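Long-range contacts in type II restriction enzyme AgeI (Thalassobius gelatinovorus, PDB 5DWA), which recognises the double-stranded DNA sequence 5'-ACCGGT-3' and cleaves it after the first A, acting as a type II restriction endonuclease: residues V161-H166 with G189-V193; D178-R183 with G232-A236; L127-G131 with R152-A156. All coordinates share one frame; numbering follows the deposited sequence. Where two conformers were deposited one is given.

Interaction 1: V161-H166 with G189-V193; sequences VVGGIH and GLLSV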
ATOM      1  N   VAL A 161      11.384 -26.570   3.995  0.65 16.32           N
ATOM      2  CA  VAL A 161      10.519 -25.431   4.305  0.65 16.01           C
ATOM      3  C   VAL A 161       9.283 -25.856   5.092  0.65 16.13           C
ATOM      4  O   VAL A 161       8.619 -26.838   4.746  0.65 17.36           O
ATOM      5  CB  VAL A 161      10.060 -24.697   3.034  0.65 16.50           C
ATOM      6  CG1 VAL A 161       9.404 -23.365   3.402  0.65 13.04           C
ATOM      7  CG2 VAL A 161      11.227 -24.462   2.111  0.65 18.64           C
ATOM      8  N   VAL A 162       8.966 -25.105   6.145  1.00 15.05           N
ATOM      9  CA  VAL A 162       7.834 -25.432   7.001  1.00 15.28           C
ATOM     10  C   VAL A 162       6.845 -24.275   7.110  1.00 14.96           C
ATOM     11  O   VAL A 162       5.767 -24.425   7.685  1.00 17.58           O
ATOM     12  CB  VAL A 162       8.291 -25.813   8.419  1.00 16.92           C
ATOM     13  CG1 VAL A 162       9.067 -27.126   8.406  1.00 17.41           C
ATOM     14  CG2 VAL A 162       9.140 -24.698   9.012  1.00 18.23           C
ATOM     15  N   GLY A 163       7.232 -23.113   6.590  1.00 14.33           N
ATOM     16  CA  GLY A 163       6.329 -21.980   6.581  1.00 15.21           C
ATOM     17  C   GLY A 163       7.014 -20.669   6.277  1.00 13.18           C
ATOM     18  O   GLY A 163       8.121 -20.635   5.749  1.00 12.04           O
ATOM     19  N   GLY A 164       6.337 -19.573   6.598  1.00 12.11           N
ATOM     20  CA  GLY A 164       6.906 -18.274   6.325  1.00 12.14           C
ATOM     21  C   GLY A 164       6.362 -17.223   7.246  1.00 11.74           C
ATOM     22  O   GLY A 164       5.362 -17.414   7.942  1.00 13.04           O
ATOM     23  N   ILE A 165       7.076 -16.098   7.281  0.73 10.64           N
ATOM     24  CA  ILE A 165       6.721 -14.929   8.086  0.73 10.52           C
ATOM     25  C   ILE A 165       6.302 -13.758   7.192  0.73 12.04           C
ATOM     26  O   ILE A 165       7.002 -13.435   6.232  0.73 12.53           O
ATOM     27  CB  ILE A 165       7.898 -14.485   8.980  0.73 10.05           C
ATOM     28  CG1 ILE A 165       8.372 -15.650   9.858  0.73 11.13           C
ATOM     29  CG2 ILE A 165       7.499 -13.290   9.837  0.73 11.79           C
ATOM     30  CD1 ILE A 165       9.561 -15.298  10.729  0.73 12.06           C
ATOM     31  N   HIS A 166       5.145 -13.160   7.497  1.00 12.06           N
ATOM     32  CA  HIS A 166       4.734 -11.884   6.951  1.00 11.62           C
ATOM     33  C   HIS A 166       5.218 -10.836   7.920  1.00 12.64           C
ATOM     34  O   HIS A 166       4.684 -10.729   9.026  1.00 13.77           O
ATOM     35  CB  HIS A 166       3.220 -11.860   6.798  1.00 12.92           C
ATOM     36  CG  HIS A 166       2.710 -13.026   6.026  1.00 12.95           C
ATOM     37  ND1 HIS A 166       2.515 -12.982   4.664  1.00 14.97           N
ATOM     38  CD2 HIS A 166       2.420 -14.295   6.409  1.00 13.24           C
ATOM     39  CE1 HIS A 166       2.106 -14.166   4.244  1.00 13.87           C
ATOM     40  NE2 HIS A 166       2.053 -14.984   5.281  1.00 12.53           N
ATOM     41  N   GLY A 189      -0.680 -26.514   4.558  1.00 21.40           N
ATOM     42  CA  GLY A 189      -0.064 -27.049   5.758  1.00 21.06           C
ATOM     43  C   GLY A 189       1.210 -26.346   6.183  1.00 19.59           C
ATOM     44  O   GLY A 189       2.036 -26.925   6.882  1.00 22.04           O
ATOM     45  N   LEU A 190       1.370 -25.093   5.766  1.00 17.09           N
ATOM     46  CA  LEU A 190       2.537 -24.319   6.168  1.00 15.96           C
ATOM     47  C   LEU A 190       2.213 -23.370   7.320  1.00 16.52           C
ATOM     48  O   LEU A 190       1.089 -22.884   7.436  1.00 17.27           O
ATOM     49  CB  LEU A 190       3.071 -23.514   4.983  1.00 16.25           C
ATOM     50  CG  LEU A 190       3.606 -24.311   3.791  1.00 17.29           C
ATOM     51  CD1 LEU A 190       3.644 -23.440   2.545  1.00 19.13           C
ATOM     52  CD2 LEU A 190       4.997 -24.850   4.091  1.00 18.52           C
ATOM     53  N   LEU A 191       3.195 -23.110   8.174  1.00 14.90           N
ATOM     54  CA  LEU A 191       3.041 -22.047   9.162  1.00 15.40           C
ATOM     55  C   LEU A 191       3.043 -20.706   8.441  1.00 14.46           C
ATOM     56  O   LEU A 191       3.849 -20.481   7.536  1.00 14.61           O
ATOM     57  CB  LEU A 191       4.156 -22.098  10.206  1.00 17.31           C
ATOM     58  CG  LEU A 191       4.122 -23.262  11.194  1.00 20.43           C
ATOM     59  CD1 LEU A 191       5.299 -23.179  12.140  1.00 21.09           C
ATOM     60  CD2 LEU A 191       2.813 -23.251  11.958  1.00 23.50           C
ATOM     61  N   SER A 192       2.124 -19.830   8.830  1.00 13.27           N
ATOM     62  CA  SER A 192       2.071 -18.486   8.259  1.00 12.76           C
ATOM     63  C   SER A 192       1.959 -17.475   9.390  1.00 13.02           C
ATOM     64  O   SER A 192       0.874 -17.231   9.917  1.00 14.68           O
ATOM     65  CB  SER A 192       0.900 -18.353   7.290  1.00 14.43           C
ATOM     66  OG  SER A 192       0.838 -17.046   6.741  1.00 15.09           O
ATOM     67  N   VAL A 193       3.095 -16.897   9.771  1.00 11.40           N
ATOM     68  CA  VAL A 193       3.157 -16.053  10.957  1.00 11.91           C
ATOM     69  C   VAL A 193       3.159 -14.586  10.562  1.00 12.26           C
ATOM     70  O   VAL A 193       3.835 -14.199   9.613  1.00 13.78           O
ATOM     71  CB  VAL A 193       4.411 -16.389  11.785  1.00 14.62           C
ATOM     72  CG1 VAL A 193       4.533 -15.491  13.002  1.00 15.92           C
ATOM     73  CG2 VAL A 193       4.377 -17.867  12.214  1.00 16.47           C
TER
HETATM   74  O   HOH W   1       4.581 -26.748   8.489  1.00 31.75           O
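Leu191 and Val193 run alongside Val162, Gly164 and His166 as neighbouring parallel strands, their short axes 15° apart. Four backbone bonds alternate between the strands. Leu191 N donates to Val162 O (2.9 Å), Gly164 N to Leu191 O, Val193 N to Gly164 O and His166 N to Val193 O (2.7 Å). A water donates to both Val162 O and Gly189 O, just ahead of strand 191-196. At Gly163 a CB would clash with Leu191 O, and Val162 and Gly163 together face Ile145 as a classic beta bulge. The two strands flank helix 178-187 in sequence, the beta-alpha-beta crossover of this PD-(D/E)XK nuclease. His166 brings its imidazole to Ser192 with CG anti to the carbonyl carbon (chi1 -53°). His166 CB lies 3.7 Å from Val193 O, and CG is little farther from the same oxygen. At the ring edge His166 CD2 is 3.2 Å from Ser192 OG. His166 NE2 at the tip makes a weak hydrogen bond to Ser192 OG (2.8 Å), while ND1 bonds Asp178 OD1. Ser192 OG is also hydrogen-bonded to Ser182 OG on the crossover helix.

Interaction 2: D178-R183 with G232-A236; sequences DIPASR and GDFSA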
ATOM      1  N   ASP A 178      -1.319  -9.416   2.740  1.00 15.88           N
ATOM      2  CA  ASP A 178      -0.767 -10.703   3.165  1.00 15.43           C
ATOM      3  C   ASP A 178      -1.812 -11.785   3.339  1.00 14.62           C
ATOM      4  O   ASP A 178      -1.481 -12.957   3.372  1.00 15.77           O
ATOM      5  CB  ASP A 178      -0.027 -10.556   4.492  1.00 16.20           C
ATOM      6  CG  ASP A 178       1.183  -9.663   4.386  1.00 18.39           C
ATOM      7  OD1 ASP A 178       2.291 -10.202   4.156  1.00 19.23           O
ATOM      8  OD2 ASP A 178       1.018  -8.432   4.535  1.00 19.60           O
ATOM      9  N   ILE A 179      -3.076 -11.405   3.474  1.00 15.48           N
ATOM     10  CA  ILE A 179      -4.093 -12.388   3.826  1.00 15.35           C
ATOM     11  C   ILE A 179      -4.288 -13.484   2.761  1.00 16.27           C
ATOM     12  O   ILE A 179      -4.318 -14.660   3.105  1.00 16.97           O
ATOM     13  CB  ILE A 179      -5.437 -11.695   4.129  1.00 17.30           C
ATOM     14  CG1 ILE A 179      -5.319 -10.919   5.437  1.00 19.24           C
ATOM     15  CG2 ILE A 179      -6.564 -12.706   4.222  1.00 18.34           C
ATOM     16  CD1 ILE A 179      -6.517 -10.017   5.720  1.00 19.96           C
ATOM     17  N   PRO A 180      -4.380 -13.119   1.468  1.00 16.31           N
ATOM     18  CA  PRO A 180      -4.544 -14.239   0.527  1.00 18.14           C
ATOM     19  C   PRO A 180      -3.338 -15.181   0.510  1.00 17.31           C
ATOM     20  O   PRO A 180      -3.534 -16.389   0.501  1.00 18.29           O
ATOM     21  CB  PRO A 180      -4.723 -13.535  -0.824  1.00 19.27           C
ATOM     22  CG  PRO A 180      -5.279 -12.184  -0.466  1.00 19.16           C
ATOM     23  CD  PRO A 180      -4.561 -11.817   0.800  1.00 17.18           C
ATOM     24  N   ALA A 181      -2.122 -14.643   0.535  1.00 15.74           N
ATOM     25  CA  ALA A 181      -0.932 -15.488   0.613  1.00 15.69           C
ATOM     26  C   ALA A 181      -0.982 -16.370   1.852  1.00 15.30           C
ATOM     27  O   ALA A 181      -0.677 -17.558   1.794  1.00 15.50           O
ATOM     28  CB  ALA A 181       0.333 -14.639   0.625  1.00 14.79           C
ATOM     29  N   SER A 182      -1.376 -15.784   2.974  1.00 15.00           N
ATOM     30  CA  SER A 182      -1.386 -16.504   4.233  1.00 13.79           C
ATOM     31  C   SER A 182      -2.384 -17.653   4.211  1.00 14.83           C
ATOM     32  O   SER A 182      -2.081 -18.753   4.670  1.00 15.08           O
ATOM     33  CB  SER A 182      -1.697 -15.554   5.388  1.00 14.68           C
ATOM     34  OG  SER A 182      -1.599 -16.235   6.624  1.00 14.31           O
ATOM     35  N   ARG A 183      -3.574 -17.395   3.687  1.00 15.30           N
ATOM     36  CA  ARG A 183      -4.582 -18.439   3.599  1.00 17.59           C
ATOM     37  C   ARG A 183      -4.110 -19.581   2.711  1.00 18.56           C
ATOM     38  O   ARG A 183      -4.345 -20.751   3.009  1.00 19.77           O
ATOM     39  CB  ARG A 183      -5.893 -17.868   3.067  1.00 19.14           C
ATOM     40  CG  ARG A 183      -6.613 -16.981   4.047  1.00 22.48           C
ATOM     41  CD  ARG A 183      -7.905 -16.464   3.444  1.00 23.97           C
ATOM     42  NE  ARG A 183      -8.589 -15.543   4.343  1.00 24.54           N
ATOM     43  CZ  ARG A 183      -9.661 -14.834   4.006  1.00 25.43           C
ATOM     44  NH1 ARG A 183     -10.175 -14.947   2.788  1.00 25.81           N
ATOM     45  NH2 ARG A 183     -10.220 -14.020   4.886  1.00 25.37           N
ATOM     46  N   GLY A 232      -9.075 -15.869  11.499  1.00 20.80           N
ATOM     47  CA  GLY A 232      -7.959 -16.803  11.553  1.00 19.18           C
ATOM     48  C   GLY A 232      -7.062 -16.753  10.331  1.00 18.52           C
ATOM     49  O   GLY A 232      -6.625 -17.791   9.826  1.00 19.16           O
ATOM     50  N   ASP A 233      -6.772 -15.542   9.865  1.00 17.67           N
ATOM     51  CA  ASP A 233      -6.040 -15.356   8.613  1.00 17.10           C
ATOM     52  C   ASP A 233      -4.538 -15.655   8.722  1.00 16.72           C
ATOM     53  O   ASP A 233      -3.857 -15.704   7.703  1.00 17.83           O
ATOM     54  CB  ASP A 233      -6.233 -13.928   8.097  1.00 18.76           C
ATOM     55  CG  ASP A 233      -7.624 -13.688   7.541  1.00 20.92           C
ATOM     56  OD1 ASP A 233      -8.266 -14.667   7.103  1.00 21.53           O
ATOM     57  OD2 ASP A 233      -8.067 -12.518   7.534  1.00 22.12           O
ATOM     58  N   PHE A 234      -4.034 -15.841   9.942  1.00 15.32           N
ATOM     59  CA  PHE A 234      -2.620 -16.163  10.188  1.00 15.34           C
ATOM     60  C   PHE A 234      -2.506 -17.244  11.257  1.00 15.69           C
ATOM     61  O   PHE A 234      -3.393 -17.387  12.097  1.00 16.91           O
ATOM     62  CB  PHE A 234      -1.824 -14.917  10.631  1.00 13.89           C
ATOM     63  CG  PHE A 234      -1.824 -13.816   9.623  1.00 14.28           C
ATOM     64  CD1 PHE A 234      -0.864 -13.770   8.626  1.00 14.76           C
ATOM     65  CD2 PHE A 234      -2.801 -12.833   9.654  1.00 14.38           C
ATOM     66  CE1 PHE A 234      -0.876 -12.762   7.678  1.00 14.89           C
ATOM     67  CE2 PHE A 234      -2.820 -11.822   8.715  1.00 15.26           C
ATOM     68  CZ  PHE A 234      -1.852 -11.781   7.725  1.00 15.00           C
ATOM     69  N   SER A 235      -1.413 -18.002  11.227  1.00 14.70           N
ATOM     70  CA  SER A 235      -1.196 -19.062  12.209  1.00 15.20           C
ATOM     71  C   SER A 235      -1.085 -18.476  13.605  1.00 15.19           C
ATOM     72  O   SER A 235      -1.561 -19.054  14.584  1.00 17.53           O
ATOM     73  CB  SER A 235       0.067 -19.863  11.882  1.00 15.75           C
ATOM     74  OG  SER A 235      -0.025 -20.461  10.606  1.00 16.08           O
ATOM     75  N   ALA A 236      -0.432 -17.320  13.674  1.00 14.57           N
ATOM     76  CA  ALA A 236      -0.201 -16.604  14.920  1.00 15.77           C
ATOM     77  C   ALA A 236       0.342 -15.233  14.580  1.00 14.91           C
ATOM     78  O   ALA A 236       0.850 -15.022  13.486  1.00 15.45           O
ATOM     79  CB  ALA A 236       0.767 -17.344  15.810  1.00 15.84           C
TER
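The crossover helix of a beta-alpha-beta unit, residues 178-187, here meets the loop that leads into the next parallel strand of the sheet, 236-239, and Ser182, Ile179 and Arg183 touch Asp233 and Phe234. This helix belongs to the alpha/beta core of the PD-(D/E)XK nuclease, so the contact ties a core helix to the connection following helix 223-230. Ser182 OG donates to the backbone Asp233 O at 2.6 Å, lying in the carbonyl plane. With OG anti to the backbone N (chi1 -175°), the Ser182 hydroxyl points to the loop and also comes within 3.3 Å of Phe234 CD1. Further along the same ring, Asp178 CB meets its edge in the plane, 3.9 Å from Phe234 CZ, while the Asp178 carboxylate, bound to His166 through OD1, forms a salt bridge with Lys168 NZ through OD2. Phe234 also stacks edge-to-face with His166. At the outer side of the helix, Arg183 extends from CG to NE and forms a side-on salt bridge with the Asp233 carboxylate, both nitrogens on one oxygen: NE to OD1 at 2.9 Å and NH2 to OD1 at 3.0 Å. That oxygen lies within 1° of the guanidinium plane, yet the guanidinium and carboxylate planes are 51° apart, and both nitrogens arrive from the same face of the carboxylate. Val136 of the second subunit packs on Ile179, Pro180 and Arg183. Ile179 CD1 is 3.5 Å from Asp233 OD2, and Ile179 CG2 lies 3.3 Å above the Arg183 guanidinium plane, offset toward its rim.

Interaction 3: L127-G131 with R152-A156; sequences LTRMG and RSPDA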
ATOM      1  N   LEU A 127       9.229 -20.156  -2.905  1.00 15.57           N
ATOM      2  CA  LEU A 127       7.808 -20.390  -3.144  1.00 15.61           C
ATOM      3  C   LEU A 127       7.580 -21.764  -3.783  1.00 14.87           C
ATOM      4  O   LEU A 127       6.607 -22.444  -3.470  1.00 15.70           O
ATOM      5  CB  LEU A 127       7.211 -19.290  -4.028  1.00 16.33           C
ATOM      6  CG  LEU A 127       7.204 -17.907  -3.369  1.00 18.52           C
ATOM      7  CD1 LEU A 127       6.596 -16.855  -4.288  1.00 19.76           C
ATOM      8  CD2 LEU A 127       6.467 -17.957  -2.038  1.00 19.11           C
ATOM      9  N   THR A 128       8.488 -22.161  -4.669  1.00 14.35           N
ATOM     10  CA  THR A 128       8.395 -23.467  -5.313  1.00 15.52           C
ATOM     11  C   THR A 128       8.525 -24.577  -4.288  1.00 15.85           C
ATOM     12  O   THR A 128       7.754 -25.547  -4.303  1.00 18.50           O
ATOM     13  CB  THR A 128       9.469 -23.640  -6.391  1.00 15.94           C
ATOM     14  OG1 THR A 128       9.284 -22.641  -7.400  1.00 16.97           O
ATOM     15  CG2 THR A 128       9.386 -25.039  -7.019  1.00 16.16           C
ATOM     16  N   ARG A 129       9.498 -24.433  -3.397  1.00 16.58           N
ATOM     17  CA  ARG A 129       9.710 -25.421  -2.348  1.00 15.80           C
ATOM     18  C   ARG A 129       8.545 -25.426  -1.364  1.00 17.12           C
ATOM     19  O   ARG A 129       8.210 -26.468  -0.810  1.00 19.08           O
ATOM     20  CB  ARG A 129      11.038 -25.156  -1.633  1.00 15.72           C
ATOM     21  CG  ARG A 129      12.253 -25.331  -2.538  1.00 16.00           C
ATOM     22  CD  ARG A 129      13.530 -24.888  -1.844  1.00 15.60           C
ATOM     23  NE  ARG A 129      13.799 -25.693  -0.655  1.00 15.81           N
ATOM     24  CZ  ARG A 129      14.123 -25.200   0.538  1.00 17.56           C
ATOM     25  NH1 ARG A 129      14.205 -23.886   0.729  1.00 18.53           N
ATOM     26  NH2 ARG A 129      14.344 -26.024   1.554  1.00 17.61           N
ATOM     27  N   MET A 130       7.911 -24.266  -1.173  1.00 16.88           N
ATOM     28  CA  MET A 130       6.721 -24.162  -0.334  1.00 17.11           C
ATOM     29  C   MET A 130       5.513 -24.848  -0.944  1.00 17.71           C
ATOM     30  O   MET A 130       4.569 -25.205  -0.237  1.00 19.11           O
ATOM     31  CB  MET A 130       6.361 -22.696  -0.083  1.00 17.33           C
ATOM     32  CG  MET A 130       7.161 -22.021   0.993  1.00 18.96           C
ATOM     33  SD  MET A 130       6.529 -20.358   1.256  1.00 20.34           S
ATOM     34  CE  MET A 130       7.847 -19.675   2.253  1.00 20.51           C
ATOM     35  N   GLY A 131       5.529 -24.994  -2.265  1.00 17.24           N
ATOM     36  CA  GLY A 131       4.407 -25.560  -2.986  1.00 18.26           C
ATOM     37  C   GLY A 131       3.327 -24.538  -3.274  1.00 18.41           C
ATOM     38  O   GLY A 131       2.167 -24.903  -3.441  1.00 20.86           O
ATOM     39  N   ARG A 152       9.346 -29.528   3.680  1.00 24.40           N
ATOM     40  CA  ARG A 152       9.306 -30.058   2.326  1.00 24.83           C
ATOM     41  C   ARG A 152      10.473 -29.539   1.490  1.00 23.00           C
ATOM     42  O   ARG A 152      11.044 -28.484   1.778  1.00 21.98           O
ATOM     43  CB  ARG A 152       7.963 -29.731   1.661  1.00 28.77           C
ATOM     44  CG  ARG A 152       7.611 -28.265   1.664  1.00 30.96           C
ATOM     45  CD  ARG A 152       6.130 -28.012   1.379  1.00 32.97           C
ATOM     46  NE  ARG A 152       5.288 -28.287   2.543  1.00 33.39           N
ATOM     47  CZ  ARG A 152       3.998 -27.974   2.630  1.00 33.28           C
ATOM     48  NH1 ARG A 152       3.384 -27.367   1.619  1.00 32.82           N
ATOM     49  NH2 ARG A 152       3.320 -28.263   3.732  1.00 32.96           N
ATOM     50  N   SER A 153      10.848 -30.316   0.476  1.00 23.11           N
ATOM     51  CA  SER A 153      11.969 -29.989  -0.406  1.00 23.59           C
ATOM     52  C   SER A 153      13.262 -29.595   0.315  1.00 23.85           C
ATOM     53  O   SER A 153      13.777 -28.499   0.102  1.00 24.28           O
ATOM     54  CB  SER A 153      11.564 -28.866  -1.361  1.00 24.77           C
ATOM     55  OG  SER A 153      10.488 -29.279  -2.185  1.00 27.68           O
ATOM     56  N   PRO A 154      13.812 -30.498   1.148  1.00 24.58           N
ATOM     57  CA  PRO A 154      15.025 -30.152   1.907  1.00 25.33           C
ATOM     58  C   PRO A 154      16.195 -29.726   1.016  1.00 26.15           C
ATOM     59  O   PRO A 154      16.357 -30.280  -0.076  1.00 27.07           O
ATOM     60  CB  PRO A 154      15.354 -31.453   2.653  1.00 25.82           C
ATOM     61  CG  PRO A 154      14.646 -32.532   1.883  1.00 26.50           C
ATOM     62  CD  PRO A 154      13.397 -31.894   1.363  1.00 26.12           C
ATOM     63  N   ASP A 155      16.980 -28.742   1.454  1.00 27.61           N
ATOM     64  CA  ASP A 155      18.134 -28.311   0.673  1.00 28.87           C
ATOM     65  C   ASP A 155      19.311 -29.254   0.919  1.00 31.16           C
ATOM     66  O   ASP A 155      19.139 -30.317   1.516  1.00 30.94           O
ATOM     67  CB  ASP A 155      18.521 -26.848   0.977  1.00 29.24           C
ATOM     68  CG  ASP A 155      18.947 -26.613   2.429  1.00 29.16           C
ATOM     69  OD1 ASP A 155      19.237 -27.576   3.171  1.00 26.89           O
ATOM     70  OD2 ASP A 155      19.004 -25.427   2.824  1.00 31.04           O
ATOM     71  N   ALA A 156      20.491 -28.858   0.461  1.00 33.59           N
ATOM     72  CA  ALA A 156      21.681 -29.697   0.563  1.00 35.82           C
ATOM     73  C   ALA A 156      22.027 -30.063   2.010  1.00 37.03           C
ATOM     74  O   ALA A 156      22.593 -31.129   2.263  1.00 37.33           O
ATOM     75  CB  ALA A 156      22.861 -29.003  -0.101  1.00 37.11           C
TER
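Arg129 turns the edge of its guanidinium to Ser153 O, which lies within 2° of the guanidinium plane. NE and NH2 both donate to this one carbonyl oxygen at 2.9 Å, NE from within the carbonyl plane and NH2 from above it. The second flat group, the Arg152 guanidinium, meets Met130 O obliquely: NH1 donates at 3.1 Å with the oxygen 29° out of the guanidinium plane, and NH2 bonds Glu188 O. Arg152 reaches the helix end with CG between its backbone N and carbonyl carbon (chi1 55°), which sets CG 3.1 Å from Arg129 O. Nearer the backbone, Arg129 CB packs on Ser153 CB at 3.8 Å. Arg129 NH1 forms a salt bridge with Glu146, and Asp155 pairs with Arg114. A leucine in place of Arg129 would probably leave Ser153 O without its two donors, remove the positive charge facing Glu146 and hold this part of the loop less firmly. Gly131, with positive phi and two bonds into the last turn, the one to Leu127 O weak, closes helix 123-130 in a Schellman motif. The helix end touches the loop joining strands 143-148 and 159-168 and, through Arg129 and Met130, Met144 and Val161 on those strands.

Interactions 1 and 2 are buried and both involve helix 178-187, which connects the strands of interaction 1 along the chain and forms one side of interaction 2. They touch directly, Ser192 O lying 2.7 Å from Ser235 N. Interaction 3 is a surface contact joined to the same sheet through strand 159-168, where Val161 N lies 2.9 Å from Arg152 O. Chemistry follows position: backbone pairing dominates between strands, a hydroxyl, an aromatic ring and a salt bridge join helix to loop, and at the surface arginine side chains bind backbone carbonyls. Interactions 2 and 3 do not touch, their nearest atoms being about 7 Å apart.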